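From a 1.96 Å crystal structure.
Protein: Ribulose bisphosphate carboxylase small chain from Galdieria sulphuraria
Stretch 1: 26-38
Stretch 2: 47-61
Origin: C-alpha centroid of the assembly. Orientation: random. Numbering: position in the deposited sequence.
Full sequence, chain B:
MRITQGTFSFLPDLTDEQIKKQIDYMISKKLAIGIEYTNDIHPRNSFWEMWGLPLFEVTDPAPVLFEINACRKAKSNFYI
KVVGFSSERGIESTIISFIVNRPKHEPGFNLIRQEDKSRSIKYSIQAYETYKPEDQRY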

ATOM      1  N   MET B  26      -3.811  16.936  52.838  1.00  7.96           N
ATOM      2  CA  MET B  26      -4.008  17.734  51.625  1.00 12.57           C
ATOM      3  C   MET B  26      -3.574  19.187  51.806  1.00 11.17           C
ATOM      4  O   MET B  26      -2.952  19.785  50.926  1.00 12.59           O
ATOM      5  N   ILE B  27      -3.919  19.743  52.961  1.00 12.91           N
ATOM      6  CA  ILE B  27      -3.635  21.129  53.262  1.00 12.55           C
ATOM      7  C   ILE B  27      -2.146  21.303  53.400  1.00 15.93           C
ATOM      8  O   ILE B  27      -1.585  22.269  52.911  1.00 14.92           O
ATOM      9  N   SER B  28      -1.494  20.354  54.058  1.00 16.11           N
ATOM     10  CA  SER B  28      -0.078  20.472  54.279  1.00 16.75           C
ATOM     11  C   SER B  28       0.612  20.361  52.929  1.00 16.92           C
ATOM     12  O   SER B  28       1.670  20.907  52.764  1.00 18.11           O
ATOM     13  N   LYS B  29      -0.035  19.729  51.945  1.00 19.08           N
ATOM     14  CA  LYS B  29       0.521  19.568  50.597  1.00 16.15           C
ATOM     15  C   LYS B  29       0.138  20.715  49.684  1.00 16.40           C
ATOM     16  O   LYS B  29       0.446  20.730  48.493  1.00 19.32           O
ATOM     17  N   LYS B  30      -0.641  21.624  50.209  1.00 15.05           N
ATOM     18  CA  LYS B  30      -1.005  22.796  49.479  1.00 17.23           C
ATOM     19  C   LYS B  30      -1.933  22.465  48.308  1.00 16.30           C
ATOM     20  O   LYS B  30      -1.874  23.149  47.291  1.00 12.91           O
ATOM     21  N   LEU B  31      -2.773  21.438  48.442  1.00 10.03           N
ATOM     22  CA  LEU B  31      -3.669  21.057  47.343  1.00 12.17           C
ATOM     23  C   LEU B  31      -4.954  21.917  47.219  1.00 11.18           C
ATOM     24  O   LEU B  31      -5.479  22.379  48.230  1.00 15.19           O
ATOM     25  N   ALA B  32      -5.482  22.146  46.007  1.00  7.31           N
ATOM     26  CA  ALA B  32      -6.886  22.550  45.856  1.00  8.88           C
ATOM     27  C   ALA B  32      -7.780  21.330  46.188  1.00 10.02           C
ATOM     28  O   ALA B  32      -7.419  20.174  45.899  1.00 12.33           O
ATOM     29  N   ILE B  33      -8.920  21.524  46.851  1.00 11.68           N
ATOM     30  CA  ILE B  33      -9.712  20.377  47.278  1.00  6.02           C
ATOM     31  C   ILE B  33     -11.084  20.409  46.634  1.00 12.50           C
ATOM     32  O   ILE B  33     -11.794  21.411  46.789  1.00 14.90           O
ATOM     33  N   GLY B  34     -11.435  19.336  45.895  1.00 10.70           N
ATOM     34  CA  GLY B  34     -12.693  19.250  45.194  1.00 12.56           C
ATOM     35  C   GLY B  34     -13.575  18.117  45.717  1.00 12.21           C
ATOM     36  O   GLY B  34     -13.072  17.041  46.100  1.00 12.93           O
ATOM     37  N   ILE B  35     -14.876  18.351  45.750  1.00  3.92           N
ATOM     38  CA  ILE B  35     -15.822  17.347  46.182  1.00  2.49           C
ATOM     39  C   ILE B  35     -16.666  17.034  44.920  1.00  3.58           C
ATOM     40  O   ILE B  35     -17.234  17.952  44.295  1.00  4.67           O
ATOM     41  N   GLU B  36     -16.756  15.758  44.525  1.00  5.04           N
ATOM     42  CA  GLU B  36     -17.422  15.410  43.252  1.00  4.07           C
ATOM     43  C   GLU B  36     -18.314  14.181  43.502  1.00  5.33           C
ATOM     44  O   GLU B  36     -17.990  13.318  44.361  1.00  7.37           O
ATOM     45  N   TYR B  37     -19.390  14.081  42.756  1.00  1.00           N
ATOM     46  CA  TYR B  37     -20.345  13.030  43.024  1.00  5.31           C
ATOM     47  C   TYR B  37     -20.889  12.391  41.745  1.00  4.90           C
ATOM     48  O   TYR B  37     -20.925  12.998  40.712  1.00  5.61           O
ATOM     49  N   THR B  38     -21.307  11.139  41.802  1.00  4.53           N
ATOM     50  CA  THR B  38     -21.808  10.571  40.557  1.00  4.59           C
ATOM     51  C   THR B  38     -22.684   9.396  40.865  1.00  5.26           C
ATOM     52  O   THR B  38     -22.507   8.759  41.905  1.00  3.69           O
ATOM     53  N   PHE B  47     -15.593  12.295  34.427  1.00  4.74           N
ATOM     54  CA  PHE B  47     -16.112  13.601  34.823  1.00  5.68           C
ATOM     55  C   PHE B  47     -17.339  13.376  35.688  1.00 10.37           C
ATOM     56  O   PHE B  47     -18.486  13.375  35.175  1.00 11.10           O
ATOM     57  N   TRP B  48     -17.100  13.100  36.975  1.00  4.07           N
ATOM     58  CA  TRP B  48     -18.190  13.166  37.936  1.00 10.21           C
ATOM     59  C   TRP B  48     -18.717  14.574  38.081  1.00  5.19           C
ATOM     60  O   TRP B  48     -18.089  15.507  37.691  1.00  8.14           O
ATOM     61  N   GLU B  49     -19.871  14.721  38.712  1.00  7.64           N
ATOM     62  CA  GLU B  49     -20.451  16.048  38.895  1.00  7.24           C
ATOM     63  C   GLU B  49     -19.708  16.796  40.005  1.00  6.98           C
ATOM     64  O   GLU B  49     -19.255  16.194  40.981  1.00 11.19           O
ATOM     65  N   MET B  50     -19.610  18.101  39.866  1.00  8.95           N
ATOM     66  CA  MET B  50     -18.879  18.948  40.813  1.00 11.60           C
ATOM     67  C   MET B  50     -19.840  19.432  41.889  1.00  9.85           C
ATOM     68  O   MET B  50     -20.920  19.912  41.555  1.00  9.13           O
ATOM     69  N   TRP B  51     -19.482  19.318  43.169  1.00  7.55           N
ATOM     70  CA  TRP B  51     -20.276  19.926  44.238  1.00  9.38           C
ATOM     71  C   TRP B  51     -19.664  21.302  44.520  1.00 12.13           C
ATOM     72  O   TRP B  51     -18.653  21.424  45.216  1.00 12.32           O
ATOM     73  N   GLY B  52     -20.241  22.353  43.926  1.00 10.64           N
ATOM     74  CA  GLY B  52     -19.536  23.671  43.957  1.00 15.50           C
ATOM     75  C   GLY B  52     -18.117  23.655  43.359  1.00 15.33           C
ATOM     76  O   GLY B  52     -17.752  22.738  42.601  1.00 12.85           O
ATOM     77  N   LEU B  53     -17.315  24.665  43.677  1.00  9.75           N
ATOM     78  CA  LEU B  53     -15.996  24.853  43.066  1.00 14.67           C
ATOM     79  C   LEU B  53     -14.952  24.243  44.004  1.00 16.04           C
ATOM     80  O   LEU B  53     -15.211  24.121  45.192  1.00 18.27           O
ATOM     81  N   PRO B  54     -13.765  23.838  43.486  1.00 16.89           N
ATOM     82  CA  PRO B  54     -12.738  23.382  44.450  1.00 14.31           C
ATOM     83  C   PRO B  54     -12.424  24.474  45.526  1.00 15.57           C
ATOM     84  O   PRO B  54     -12.717  25.620  45.307  1.00 14.27           O
ATOM     85  N   LEU B  55     -11.878  24.113  46.683  1.00 10.82           N
ATOM     86  CA  LEU B  55     -11.655  25.116  47.704  1.00 10.37           C
ATOM     87  C   LEU B  55     -10.183  25.339  47.632  1.00 14.68           C
ATOM     88  O   LEU B  55      -9.467  24.343  47.632  1.00 11.84           O
ATOM     89  N   PHE B  56      -9.703  26.586  47.474  1.00 16.00           N
ATOM     90  CA  PHE B  56      -8.255  26.835  47.442  1.00 17.10           C
ATOM     91  C   PHE B  56      -7.727  27.489  48.725  1.00 17.91           C
ATOM     92  O   PHE B  56      -8.476  28.088  49.471  1.00 16.37           O
ATOM     93  N   GLU B  57      -6.440  27.372  49.011  1.00 20.95           N
ATOM     94  CA  GLU B  57      -5.903  28.091  50.183  1.00 28.14           C
ATOM     95  C   GLU B  57      -6.632  27.773  51.484  1.00 29.14           C
ATOM     96  O   GLU B  57      -6.691  28.637  52.368  1.00 29.61           O
ATOM     97  N   VAL B  58      -7.202  26.571  51.602  1.00 27.14           N
ATOM     98  CA  VAL B  58      -7.909  26.158  52.826  1.00 25.13           C
ATOM     99  C   VAL B  58      -6.895  26.068  53.966  1.00 26.44           C
ATOM    100  O   VAL B  58      -5.763  25.698  53.728  1.00 23.99           O
ATOM    101  N   THR B  59      -7.260  26.428  55.192  1.00 26.85           N
ATOM    102  CA  THR B  59      -6.255  26.414  56.262  1.00 30.17           C
ATOM    103  C   THR B  59      -6.777  25.654  57.456  1.00 27.40           C
ATOM    104  O   THR B  59      -6.097  25.487  58.403  1.00 26.25           O
ATOM    105  N   ASP B  60      -8.013  25.191  57.374  1.00 29.53           N
ATOM    106  CA  ASP B  60      -8.657  24.491  58.457  1.00 26.98           C
ATOM    107  C   ASP B  60      -9.589  23.434  57.840  1.00 26.04           C
ATOM    108  O   ASP B  60     -10.374  23.737  56.940  1.00 26.15           O
ATOM    109  N   PRO B  61      -9.562  22.201  58.344  1.00 22.26           N
ATOM    110  CA  PRO B  61     -10.412  21.210  57.697  1.00 20.95           C
ATOM    111  C   PRO B  61     -11.933  21.462  57.767  1.00 22.48           C
ATOM    112  O   PRO B  61     -12.669  20.832  57.010  1.00 19.52           O
TER

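The pairing of these two antiparallel segments is broken in the middle: the register slips by two residues between Ile 33 and Glu 36, and water fills the gap. Below the slip, Ile 33 and Leu 55 exchange hydrogen bonds, Ile 33 N to Leu 55 O at 3.0 Å and Leu 55 N to Ile 33 O at 2.7 Å; above it, Tyr 37 and Glu 49 do the same. Where the chains part, one water accepts from Ile 35 N at 2.9 Å and lies 2.9 Å from Trp 51 O and 3.1 Å from Leu 53 O, so the amide of Ile 35, which has no hydrogen bond to stretch 2, is satisfied by water, while its carbonyl is bonded directly, Trp 51 N to Ile 35 O at 2.9 Å. Gly 52, at a phi of 57°, adopts a conformation that glycine accepts easily.

The aromatic residues dominate the upper ladder. Tyr 37, with chi1 in p, lays its ring across the neighbouring strand, and Glu 49 CB sits over one face, 3.6 Å from the centroid of the Tyr 37 ring. Glu 49 suits this place because its aliphatic root packs on the ring while the carboxylate leads away; Glu 49 OE2 accepts from a water at 2.9 Å, and that water also lies 3.2 Å from Thr 38 OG1. Trp 51, chi1 t, points its CB toward stretch 1, where it meets Ile 35 CG2 at 3.8 Å, and the rest of the side chain leads away.

Trp 48 (m) also points toward stretch 1. The methyl of Thr 38 (t) lies over its face, with Thr 38 CG2 3.5 Å from the centroid of the six-membered ring of Trp 48, a CH-pi contact that a beta-branched residue makes readily. Glu 36 and Met 50 share the other face of the sheet from Tyr 37 and Glu 49. The buried carboxylate of Glu 36 (m, t) is solvated by a water 2.6 Å from Glu 36 OE2, which in turn accepts from Trp 48 N at 3.0 Å.

At the lower end the packing is apolar. Ala 32 is small enough for close approach, its CB 3.4 Å from Phe 56 CE2; the Phe 56 side chain (m) starts sideways, but its end comes nearer. Ile 27 (m, t), in the helix, points toward Val 58 (t), and the branched side chains meet with Ile 27 CD1 3.6 Å from Val 58 CG1. Nearby, a water donates to Leu 31 O at 2.9 Å and to Leu 55 O at 2.7 Å and accepts from Val 58 N at 3.3 Å, tying Leu 31 O and Val 58 N to Leu 55 O, which already accepts from Ile 33 N in the bridge.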

ATOM      1  CB  MET B  26      -5.468  17.645  51.142  1.00 10.18           C
ATOM      2  CG  MET B  26      -5.860  16.165  51.010  1.00 14.52           C
ATOM      3  SD  MET B  26      -7.546  15.959  50.456  1.00 17.28           S
ATOM      4  CE  MET B  26      -7.454  16.759  48.904  1.00 17.54           C
ATOM      5  CB  ILE B  27      -4.348  21.583  54.529  1.00 14.74           C
ATOM      6  CG1 ILE B  27      -5.883  21.639  54.345  1.00  9.96           C
ATOM      7  CG2 ILE B  27      -3.874  22.984  54.992  1.00 15.83           C
ATOM      8  CD1 ILE B  27      -6.567  22.103  55.624  1.00 15.85           C
ATOM      9  CB  SER B  28       0.376  19.376  55.222  1.00 14.31           C
ATOM     10  OG  SER B  28       0.484  18.179  54.441  1.00 25.03           O
ATOM     11  CB  LYS B  29      -0.064  18.310  49.963  1.00 15.33           C
ATOM     12  CG  LYS B  29       0.817  17.087  50.067  1.00 18.84           C
ATOM     13  CD  LYS B  29       1.635  17.157  51.308  1.00 20.10           C
ATOM     14  CE  LYS B  29       2.875  16.241  51.167  1.00 26.20           C
ATOM     15  NZ  LYS B  29       3.152  15.928  49.700  1.00 28.98           N
ATOM     16  CB  LYS B  30       0.285  23.464  48.988  1.00 21.40           C
ATOM     17  CG  LYS B  30       1.182  23.854  50.191  1.00 27.05           C
ATOM     18  CD  LYS B  30       2.698  23.746  49.920  1.00 31.05           C
ATOM     19  CE  LYS B  30       3.127  24.778  48.842  1.00 33.31           C
ATOM     20  NZ  LYS B  30       4.534  25.285  48.957  1.00 34.59           N
ATOM     21  CB  LEU B  31      -4.089  19.614  47.558  1.00  8.84           C
ATOM     22  CG  LEU B  31      -2.969  18.621  47.756  1.00 10.43           C
ATOM     23  CD1 LEU B  31      -3.601  17.196  47.738  1.00  7.71           C
ATOM     24  CD2 LEU B  31      -1.873  18.733  46.634  1.00 10.39           C
ATOM     25  CB  ALA B  32      -7.133  23.007  44.394  1.00 12.13           C
ATOM     26  CB  ILE B  33      -9.813  20.354  48.830  1.00 12.00           C
ATOM     27  CG1 ILE B  33      -8.429  20.209  49.431  1.00  7.80           C
ATOM     28  CG2 ILE B  33     -10.873  19.337  49.335  1.00  7.98           C
ATOM     29  CD1 ILE B  33      -8.345  20.609  50.831  1.00 11.21           C
ATOM     30  CB  ILE B  35     -16.746  17.908  47.275  1.00  4.77           C
ATOM     31  CG1 ILE B  35     -16.021  18.037  48.593  1.00  7.55           C
ATOM     32  CG2 ILE B  35     -17.981  16.952  47.521  1.00  5.82           C
ATOM     33  CD1 ILE B  35     -16.738  19.007  49.548  1.00  7.74           C
ATOM     34  CB  GLU B  36     -16.399  15.070  42.209  1.00  3.09           C
ATOM     35  CG  GLU B  36     -15.281  16.140  42.085  1.00  8.51           C
ATOM     36  CD  GLU B  36     -14.307  15.902  40.877  1.00 11.16           C
ATOM     37  OE1 GLU B  36     -13.546  16.816  40.524  1.00 12.23           O
ATOM     38  OE2 GLU B  36     -14.302  14.844  40.257  1.00 12.40           O
ATOM     39  CB  TYR B  37     -21.488  13.550  43.910  1.00  1.18           C
ATOM     40  CG  TYR B  37     -22.331  14.618  43.272  1.00  1.00           C
ATOM     41  CD1 TYR B  37     -22.000  15.920  43.360  1.00  6.73           C
ATOM     42  CD2 TYR B  37     -23.502  14.271  42.603  1.00  7.22           C
ATOM     43  CE1 TYR B  37     -22.727  16.882  42.714  1.00  4.18           C
ATOM     44  CE2 TYR B  37     -24.286  15.198  42.019  1.00  6.96           C
ATOM     45  CZ  TYR B  37     -23.900  16.524  42.116  1.00  5.79           C
ATOM     46  OH  TYR B  37     -24.676  17.473  41.555  1.00  5.83           O
ATOM     47  CB  THR B  38     -20.670  10.073  39.648  1.00  6.44           C
ATOM     48  OG1 THR B  38     -21.235   9.890  38.348  1.00  5.88           O
ATOM     49  CG2 THR B  38     -20.162   8.699  40.097  1.00  2.82           C
ATOM     50  CB  PHE B  47     -16.415  14.431  33.540  1.00  3.09           C
ATOM     51  CG  PHE B  47     -15.207  14.563  32.662  1.00  5.07           C
ATOM     52  CD1 PHE B  47     -14.083  15.225  33.134  1.00  8.62           C
ATOM     53  CD2 PHE B  47     -15.123  13.940  31.415  1.00  5.97           C
ATOM     54  CE1 PHE B  47     -12.863  15.266  32.367  1.00  7.50           C
ATOM     55  CE2 PHE B  47     -13.915  13.970  30.683  1.00  5.05           C
ATOM     56  CZ  PHE B  47     -12.811  14.717  31.158  1.00  5.22           C
ATOM     57  CB  TRP B  48     -17.713  12.734  39.307  1.00  8.27           C
ATOM     58  CG  TRP B  48     -17.261  11.309  39.368  1.00  6.97           C
ATOM     59  CD1 TRP B  48     -16.849  10.522  38.342  1.00  3.81           C
ATOM     60  CD2 TRP B  48     -17.152  10.514  40.562  1.00  1.46           C
ATOM     61  NE1 TRP B  48     -16.549   9.246  38.822  1.00  3.89           N
ATOM     62  CE2 TRP B  48     -16.710   9.242  40.181  1.00  6.05           C
ATOM     63  CE3 TRP B  48     -17.489  10.734  41.900  1.00  6.14           C
ATOM     64  CZ2 TRP B  48     -16.548   8.186  41.108  1.00  5.41           C
ATOM     65  CZ3 TRP B  48     -17.317   9.710  42.808  1.00  5.32           C
ATOM     66  CH2 TRP B  48     -16.828   8.455  42.416  1.00  8.17           C
ATOM     67  CB  GLU B  49     -21.933  15.939  39.275  1.00  8.15           C
ATOM     68  CG  GLU B  49     -22.788  15.257  38.210  1.00 11.85           C
ATOM     69  CD  GLU B  49     -22.586  15.851  36.790  1.00 13.59           C
ATOM     70  OE1 GLU B  49     -22.722  17.068  36.576  1.00 14.38           O
ATOM     71  OE2 GLU B  49     -22.347  15.074  35.869  1.00 14.79           O
ATOM     72  CB  MET B  50     -18.410  20.185  40.072  1.00  9.98           C
ATOM     73  CG  MET B  50     -17.262  19.981  39.145  1.00 15.92           C
ATOM     74  SD  MET B  50     -16.470  21.549  38.607  1.00 21.48           S
ATOM     75  CE  MET B  50     -15.225  21.761  39.860  1.00 19.48           C
ATOM     76  CB  TRP B  51     -20.327  19.058  45.472  1.00  9.62           C
ATOM     77  CG  TRP B  51     -21.034  19.647  46.643  1.00 13.19           C
ATOM     78  CD1 TRP B  51     -20.464  20.318  47.710  1.00 12.77           C
ATOM     79  CD2 TRP B  51     -22.450  19.666  46.865  1.00 10.48           C
ATOM     80  NE1 TRP B  51     -21.461  20.742  48.584  1.00 15.27           N
ATOM     81  CE2 TRP B  51     -22.682  20.350  48.081  1.00 16.08           C
ATOM     82  CE3 TRP B  51     -23.542  19.158  46.161  1.00 14.07           C
ATOM     83  CZ2 TRP B  51     -23.984  20.544  48.597  1.00 14.74           C
ATOM     84  CZ3 TRP B  51     -24.821  19.362  46.659  1.00 15.41           C
ATOM     85  CH2 TRP B  51     -25.029  20.014  47.884  1.00 12.84           C
ATOM     86  CB  LEU B  53     -15.751  26.371  42.869  1.00 12.48           C
ATOM     87  CG  LEU B  53     -16.668  27.015  41.799  1.00 13.37           C
ATOM     88  CD1 LEU B  53     -16.795  28.504  41.894  1.00 13.91           C
ATOM     89  CD2 LEU B  53     -16.112  26.653  40.405  1.00 15.23           C
ATOM     90  CB  PRO B  54     -11.518  23.125  43.542  1.00 13.16           C
ATOM     91  CG  PRO B  54     -12.121  22.999  42.158  1.00 15.53           C
ATOM     92  CD  PRO B  54     -13.204  23.983  42.131  1.00 11.26           C
ATOM     93  CB  LEU B  55     -12.015  24.515  49.052  1.00 13.21           C
ATOM     94  CG  LEU B  55     -13.458  23.982  49.077  1.00 12.68           C
ATOM     95  CD1 LEU B  55     -13.793  23.281  50.389  1.00 17.53           C
ATOM     96  CD2 LEU B  55     -14.353  25.129  48.857  1.00 10.68           C
ATOM     97  CB  PHE B  56      -7.855  27.682  46.209  1.00 19.11           C
ATOM     98  CG  PHE B  56      -8.384  27.149  44.905  1.00 20.49           C
ATOM     99  CD1 PHE B  56      -9.678  27.436  44.504  1.00 17.96           C
ATOM    100  CD2 PHE B  56      -7.576  26.365  44.075  1.00 19.49           C
ATOM    101  CE1 PHE B  56     -10.192  26.945  43.316  1.00 19.68           C
ATOM    102  CE2 PHE B  56      -8.078  25.866  42.864  1.00 20.22           C
ATOM    103  CZ  PHE B  56      -9.395  26.151  42.475  1.00 17.41           C
ATOM    104  CB  GLU B  57      -6.018  29.614  50.005  1.00 31.64           C
ATOM    105  CG  GLU B  57      -5.437  30.176  48.723  1.00 39.28           C
ATOM    106  CD  GLU B  57      -3.916  30.107  48.689  1.00 44.03           C
ATOM    107  OE1 GLU B  57      -3.308  31.148  48.336  1.00 46.07           O
ATOM    108  OE2 GLU B  57      -3.330  29.031  49.012  1.00 45.42           O
ATOM    109  CB  VAL B  58      -8.564  24.773  52.586  1.00 25.37           C
ATOM    110  CG1 VAL B  58      -8.942  24.097  53.884  1.00 22.35           C
ATOM    111  CG2 VAL B  58      -9.780  24.935  51.653  1.00 22.37           C
ATOM    112  CB  THR B  59      -5.877  27.854  56.732  1.00 32.36           C
ATOM    113  OG1 THR B  59      -7.062  28.535  57.149  1.00 34.54           O
ATOM    114  CG2 THR B  59      -5.290  28.648  55.633  1.00 31.07           C
ATOM    115  CB  ASP B  60      -9.442  25.537  59.244  1.00 31.43           C
ATOM    116  CG  ASP B  60     -10.487  24.940  60.170  1.00 35.20           C
ATOM    117  OD1 ASP B  60     -10.295  23.850  60.736  1.00 35.41           O
ATOM    118  OD2 ASP B  60     -11.513  25.613  60.354  1.00 37.77           O
ATOM    119  CB  PRO B  61     -10.040  19.890  58.419  1.00 21.69           C
ATOM    120  CG  PRO B  61      -8.803  20.179  59.190  1.00 22.08           C
ATOM    121  CD  PRO B  61      -8.872  21.651  59.516  1.00 23.06           C
TER
HETATM  122  O   HOH W   1      -7.501  24.109  49.493  1.00 28.89           O
HETATM  123  O   HOH W   2     -15.888  20.345  42.898  1.00 21.01           O
HETATM  124  O   HOH W   3     -15.775  21.090  45.675  1.00 35.24           O
HETATM  125  O   HOH W   4     -14.358  13.209  38.294  1.00 10.69           O
HETATM  126  O   HOH W   5     -21.523  12.365  36.319  1.00 26.94           O